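PrgX (Enterococcus faecalis, PDB 2AWI) acts as the receptor for the peptide sex pheromone cCF10 and probably binds DNA as a repressor in the control of conjugation. Local coordinates at residues Y243-L246 and T247-I251; G76-K79 and L80-S83. The protein carries 1 engineered substitution. All coordinates share one frame; numbering follows the deposited sequence.

Contact 1: residues Y243-L246 and T247-I251; sequences YQFL and TDKNI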
ATOM      1  N   TYR A 243      15.458  12.438   7.792  1.00 48.52           N
ATOM      2  CA  TYR A 243      15.909  13.807   8.020  1.00 50.06           C
ATOM      3  C   TYR A 243      14.762  14.777   7.737  1.00 51.19           C
ATOM      4  O   TYR A 243      14.520  15.701   8.512  1.00 50.88           O
ATOM      5  CB  TYR A 243      17.085  14.138   7.097  1.00 44.28           C
ATOM      6  CG  TYR A 243      17.488  15.601   7.105  1.00 43.08           C
ATOM      7  CD1 TYR A 243      18.278  16.122   8.128  1.00 42.52           C
ATOM      8  CD2 TYR A 243      17.069  16.469   6.094  1.00 44.28           C
ATOM      9  CE1 TYR A 243      18.641  17.470   8.149  1.00 37.15           C
ATOM     10  CE2 TYR A 243      17.427  17.824   6.108  1.00 43.77           C
ATOM     11  CZ  TYR A 243      18.213  18.314   7.140  1.00 42.57           C
ATOM     12  OH  TYR A 243      18.565  19.647   7.181  1.00 47.14           O
ATOM     13  N   GLN A 244      14.068  14.557   6.622  1.00 47.86           N
ATOM     14  CA  GLN A 244      12.950  15.403   6.214  1.00 49.77           C
ATOM     15  C   GLN A 244      11.784  15.322   7.193  1.00 49.16           C
ATOM     16  O   GLN A 244      11.072  16.301   7.400  1.00 50.38           O
ATOM     17  CB  GLN A 244      12.468  15.003   4.816  1.00 62.06           C
ATOM     18  CG  GLN A 244      13.530  15.127   3.733  1.00 68.72           C
ATOM     19  CD  GLN A 244      13.060  14.615   2.377  1.00 68.80           C
ATOM     20  OE1 GLN A 244      13.811  14.632   1.400  1.00 73.51           O
ATOM     21  NE2 GLN A 244      11.814  14.155   2.312  1.00 71.85           N
ATOM     22  N   PHE A 245      11.586  14.151   7.787  1.00 41.56           N
ATOM     23  CA  PHE A 245      10.510  13.963   8.744  1.00 40.73           C
ATOM     24  C   PHE A 245      10.866  14.708  10.027  1.00 41.75           C
ATOM     25  O   PHE A 245      10.039  15.427  10.602  1.00 40.73           O
ATOM     26  CB  PHE A 245      10.327  12.474   9.052  1.00 40.60           C
ATOM     27  CG  PHE A 245       9.202  12.182  10.010  1.00 41.55           C
ATOM     28  CD1 PHE A 245       7.875  12.390   9.638  1.00 42.39           C
ATOM     29  CD2 PHE A 245       9.472  11.701  11.287  1.00 39.52           C
ATOM     30  CE1 PHE A 245       6.830  12.121  10.523  1.00 40.58           C
ATOM     31  CE2 PHE A 245       8.438  11.428  12.182  1.00 41.95           C
ATOM     32  CZ  PHE A 245       7.111  11.638  11.800  1.00 39.77           C
ATOM     33  N   LEU A 246      12.105  14.533  10.470  1.00 43.94           N
ATOM     34  CA  LEU A 246      12.574  15.177  11.683  1.00 44.79           C
ATOM     35  C   LEU A 246      12.526  16.698  11.581  1.00 46.22           C
ATOM     36  O   LEU A 246      12.332  17.381  12.583  1.00 45.55           O
ATOM     37  CB  LEU A 246      14.005  14.730  11.997  1.00 32.33           C
ATOM     38  CG  LEU A 246      14.238  13.248  12.290  1.00 30.12           C
ATOM     39  CD1 LEU A 246      15.686  13.055  12.712  1.00 23.51           C
ATOM     40  CD2 LEU A 246      13.291  12.771  13.387  1.00 23.87           C
ATOM     41  N   THR A 247      12.696  17.220  10.371  1.00 49.30           N
ATOM     42  CA  THR A 247      12.693  18.664  10.147  1.00 51.51           C
ATOM     43  C   THR A 247      11.293  19.267  10.124  1.00 52.41           C
ATOM     44  O   THR A 247      11.042  20.290  10.760  1.00 54.25           O
ATOM     45  CB  THR A 247      13.395  19.020   8.825  1.00 48.74           C
ATOM     46  OG1 THR A 247      14.766  18.601   8.884  1.00 50.48           O
ATOM     47  CG2 THR A 247      13.331  20.526   8.575  1.00 48.46           C
ATOM     48  N   ASP A 248      10.391  18.633   9.381  1.00 54.34           N
ATOM     49  CA  ASP A 248       9.017  19.103   9.272  1.00 55.44           C
ATOM     50  C   ASP A 248       8.039  17.938   9.189  1.00 55.11           C
ATOM     51  O   ASP A 248       7.439  17.708   8.143  1.00 54.73           O
ATOM     52  CB  ASP A 248       8.860  20.000   8.041  1.00 77.13           C
ATOM     53  CG  ASP A 248       9.701  19.536   6.866  1.00 81.25           C
ATOM     54  OD1 ASP A 248      10.943  19.622   6.958  1.00 87.48           O
ATOM     55  OD2 ASP A 248       9.129  19.085   5.852  1.00 78.68           O
ATOM     56  N   LYS A 249       7.879  17.221  10.300  1.00 55.18           N
ATOM     57  CA  LYS A 249       6.991  16.060  10.388  1.00 55.82           C
ATOM     58  C   LYS A 249       6.132  15.827   9.153  1.00 55.52           C
ATOM     59  O   LYS A 249       4.919  16.034   9.158  1.00 57.91           O
ATOM     60  CB  LYS A 249       6.112  16.159  11.638  1.00 56.43           C
ATOM     61  CG  LYS A 249       6.912  16.170  12.934  1.00 57.83           C
ATOM     62  CD  LYS A 249       7.947  15.044  12.941  1.00 61.50           C
ATOM     63  CE  LYS A 249       8.827  15.072  14.184  1.00 62.92           C
ATOM     64  NZ  LYS A 249       8.076  14.685  15.414  1.00 61.01           N
ATOM     65  N   ASN A 250       6.797  15.382   8.096  1.00 68.46           N
ATOM     66  CA  ASN A 250       6.173  15.099   6.814  1.00 69.05           C
ATOM     67  C   ASN A 250       5.823  13.615   6.782  1.00 65.91           C
ATOM     68  O   ASN A 250       6.706  12.772   6.910  1.00 67.57           O
ATOM     69  CB  ASN A 250       7.161  15.435   5.693  1.00 60.81           C
ATOM     70  CG  ASN A 250       6.576  15.240   4.318  1.00 67.18           C
ATOM     71  OD1 ASN A 250       6.075  14.165   3.991  1.00 72.68           O
ATOM     72  ND2 ASN A 250       6.645  16.280   3.493  1.00 72.95           N
ATOM     73  N   ILE A 251       4.544  13.287   6.615  1.00 47.94           N
ATOM     74  CA  ILE A 251       4.152  11.881   6.587  1.00 46.42           C
ATOM     75  C   ILE A 251       4.667  11.142   5.347  1.00 46.81           C
ATOM     76  O   ILE A 251       5.112   9.996   5.453  1.00 48.58           O
ATOM     77  CB  ILE A 251       2.618  11.689   6.682  1.00 44.42           C
ATOM     78  CG1 ILE A 251       2.324  10.228   7.032  1.00 48.98           C
ATOM     79  CG2 ILE A 251       1.942  12.068   5.372  1.00 46.18           C
ATOM     80  CD1 ILE A 251       0.872   9.849   6.969  1.00 44.95           C
TER

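Contact 2: residues G76-K79 and L80-S83; sequences GKEK and LLIS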
ATOM      1  N   GLY A  76      48.255  -7.908   5.123  1.00 45.42           N
ATOM      2  CA  GLY A  76      47.032  -8.594   4.751  1.00 45.44           C
ATOM      3  C   GLY A  76      46.767  -9.702   5.754  1.00 46.97           C
ATOM      4  O   GLY A  76      45.634  -9.905   6.195  1.00 45.78           O
ATOM      5  N   LYS A  77      47.825 -10.420   6.120  1.00 60.23           N
ATOM      6  CA  LYS A  77      47.712 -11.503   7.085  1.00 62.63           C
ATOM      7  C   LYS A  77      47.073 -10.959   8.361  1.00 61.03           C
ATOM      8  O   LYS A  77      46.123 -11.539   8.888  1.00 61.10           O
ATOM      9  CB  LYS A  77      49.097 -12.069   7.410  1.00 89.02           C
ATOM     10  CG  LYS A  77      49.878 -12.549   6.199  1.00 89.02           C
ATOM     11  CD  LYS A  77      51.330 -12.847   6.562  1.00 89.02           C
ATOM     12  CE  LYS A  77      52.158 -13.186   5.326  1.00 89.02           C
ATOM     13  NZ  LYS A  77      53.617 -13.319   5.622  1.00 89.02           N
ATOM     14  N   GLU A  78      47.603  -9.833   8.839  1.00 59.75           N
ATOM     15  CA  GLU A  78      47.114  -9.185  10.055  1.00 59.36           C
ATOM     16  C   GLU A  78      45.659  -8.742   9.955  1.00 60.02           C
ATOM     17  O   GLU A  78      44.844  -9.089  10.808  1.00 61.08           O
ATOM     18  CB  GLU A  78      47.991  -7.973  10.392  1.00 53.00           C
ATOM     19  CG  GLU A  78      49.434  -8.322  10.737  1.00 50.91           C
ATOM     20  CD  GLU A  78      49.568  -8.993  12.089  1.00 51.43           C
ATOM     21  OE1 GLU A  78      48.531  -9.370  12.674  1.00 58.75           O
ATOM     22  OE2 GLU A  78      50.709  -9.149  12.570  1.00 45.60           O
ATOM     23  N   LYS A  79      45.332  -7.974   8.920  1.00 59.09           N
ATOM     24  CA  LYS A  79      43.964  -7.492   8.747  1.00 60.60           C
ATOM     25  C   LYS A  79      42.998  -8.667   8.632  1.00 60.04           C
ATOM     26  O   LYS A  79      41.824  -8.558   8.987  1.00 60.45           O
ATOM     27  CB  LYS A  79      43.861  -6.591   7.507  1.00 52.81           C
ATOM     28  CG  LYS A  79      42.545  -5.812   7.410  1.00 56.72           C
ATOM     29  CD  LYS A  79      42.556  -4.796   6.262  1.00 55.33           C
ATOM     30  CE  LYS A  79      43.338  -3.525   6.604  1.00 64.07           C
ATOM     31  NZ  LYS A  79      42.586  -2.598   7.503  1.00 62.78           N
ATOM     32  N   LEU A  80      43.506  -9.794   8.145  1.00 62.06           N
ATOM     33  CA  LEU A  80      42.702 -11.002   7.986  1.00 61.29           C
ATOM     34  C   LEU A  80      42.485 -11.626   9.363  1.00 59.35           C
ATOM     35  O   LEU A  80      41.385 -12.059   9.706  1.00 57.71           O
ATOM     36  CB  LEU A  80      43.434 -11.987   7.061  1.00 85.97           C
ATOM     37  CG  LEU A  80      42.766 -13.289   6.601  1.00 88.95           C
ATOM     38  CD1 LEU A  80      42.627 -14.265   7.764  1.00 88.95           C
ATOM     39  CD2 LEU A  80      41.411 -12.970   5.990  1.00 88.61           C
ATOM     40  N   LEU A  81      43.552 -11.649  10.150  1.00 58.86           N
ATOM     41  CA  LEU A  81      43.534 -12.215  11.490  1.00 58.14           C
ATOM     42  C   LEU A  81      42.413 -11.657  12.371  1.00 57.52           C
ATOM     43  O   LEU A  81      41.937 -12.338  13.280  1.00 57.94           O
ATOM     44  CB  LEU A  81      44.895 -11.973  12.148  1.00 55.01           C
ATOM     45  CG  LEU A  81      45.324 -12.818  13.348  1.00 58.13           C
ATOM     46  CD1 LEU A  81      45.121 -14.292  13.045  1.00 62.02           C
ATOM     47  CD2 LEU A  81      46.795 -12.541  13.657  1.00 58.42           C
ATOM     48  N   ILE A  82      41.990 -10.425  12.099  1.00 53.66           N
ATOM     49  CA  ILE A  82      40.932  -9.785  12.882  1.00 54.20           C
ATOM     50  C   ILE A  82      39.627 -10.578  12.930  1.00 55.43           C
ATOM     51  O   ILE A  82      39.011 -10.701  13.988  1.00 55.01           O
ATOM     52  CB  ILE A  82      40.626  -8.355  12.348  1.00 45.55           C
ATOM     53  CG1 ILE A  82      41.723  -7.390  12.795  1.00 44.33           C
ATOM     54  CG2 ILE A  82      39.263  -7.868  12.845  1.00 45.04           C
ATOM     55  CD1 ILE A  82      41.522  -5.985  12.290  1.00 48.39           C
ATOM     56  N   SER A  83      39.203 -11.103  11.784  1.00 72.24           N
ATOM     57  CA  SER A  83      37.963 -11.871  11.707  1.00 74.17           C
ATOM     58  C   SER A  83      38.010 -13.090  12.619  1.00 73.61           C
ATOM     59  O   SER A  83      37.052 -13.381  13.340  1.00 74.13           O
ATOM     60  CB  SER A  83      37.709 -12.323  10.267  1.00 91.15           C
ATOM     61  OG  SER A  83      38.720 -13.212   9.821  1.00 91.15           O
TER

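Contact 1: residues Y243-L246 and T247-I251
Tyr243 O, a backbone carbonyl in the last turns of helix 230-248, is gripped by two donors of a single residue, Thr247. The backbone N of Thr247 donates at 3.0 Å with a bent N-H...O angle of 137°, and its hydroxyl OG1 donates at 2.9 Å; the two arrive from opposite faces of the carbonyl plane. The threonine hydroxyl can turn back along the helix in this way because OG1 lies beside its own backbone N and anti to the carbonyl carbon (chi1 -62°). From there it also sits 3.8 Å above the centre of the Tyr243 ring. Tyr243 also packs on Leu207, Ala210 and Gln211 of helix 207-220. One residue further, Asp248 N reaches Gln244 O at 3.1 Å and nearly straight, 166° at the hydrogen.

Lys249 and Asn250 lie in the turn that follows, and both meet the Phe245 ring. The bend of Lys249 at its second side-chain torsion lays CD over the face of that ring, 3.7 Å from the Phe245 centroid, a CH-pi contact. The same ring meets Asn250 at its edge, CD1 lying 3.0 Å from Asn250 O. Edge-to-face contacts with Tyr254 and Phe289 enclose this ring further, and Phe289 of the second subunit also packs against it.

Asn250 takes the N-cap position of helix 251-266, its OD1 accepting from Ser253 N, while Gln244 NE2 bonds to Ser253 OG and Lys249 NZ forms a salt bridge with Glu287. The chemistry thus divides along the lysine: its methylenes serve the aromatic face and its ammonium a carboxylate, so this turn between two helices is tied by apolar contact and charge as well as by helical hydrogen bonds.

Contact 2: residues G76-K79 and L80-S83
A chi1 of -64° sets Glu78 CG beside its backbone N, and a bend at chi2 (-72°) folds the carboxylate round, while Leu81 holds CG anti to the backbone N. The two side chains therefore run alongside one another in the same direction, and Glu78 OE1 comes to 3.7 Å from Leu81 CD2. That touch is van der Waals only; Glu78 OE2 forms a salt bridge with Arg98 NE of helix 92-102, and Leu81 packs on Asn95 and Arg98 of the same helix.

The backbone is helical, with i to i+4 bonds of uneven strength. Leu80 N donates to Gly76 O at 2.9 Å, and Leu81 N to Lys77 O at 2.9 Å, whereas the bond from Ile82 N to Glu78 O is weak at 3.4 Å. At the far end Ser83 OG returns to Leu80 O at 2.9 Å, almost in line with that C=O bond, and shares the acceptor with Ser83 N.

Lys79 reaches Glu154 through NZ, and Ile82 packs on Ile112 of helix 107-122. The arrangement is that of an alpha-helix packed in an all-helical fold, with Glu78, Leu81 and Ile82 meeting helices 92-102 and 107-122.

Overall arrangement
Both contacts are local, along a helix or round its end, yet they occupy opposite sides of the chain's centre, their own centres about 42 Å apart. Contact 2 is a surface contact in the first two-thirds of helix 74-87, touched by no other protein chain of the assembly. Contact 1 is partly buried, lies at the end of helix 230-248 within the C-terminal TPR region, and meets the second subunit. A hydroxyl bonded to a helix carbonyl is common to both. Contact 2 otherwise rests on backbone bonds, some weak, while Glu78 and Lys79 form salt bridges to other helices; contact 1 differs by its aromatic face and its N-cap where the chain turns.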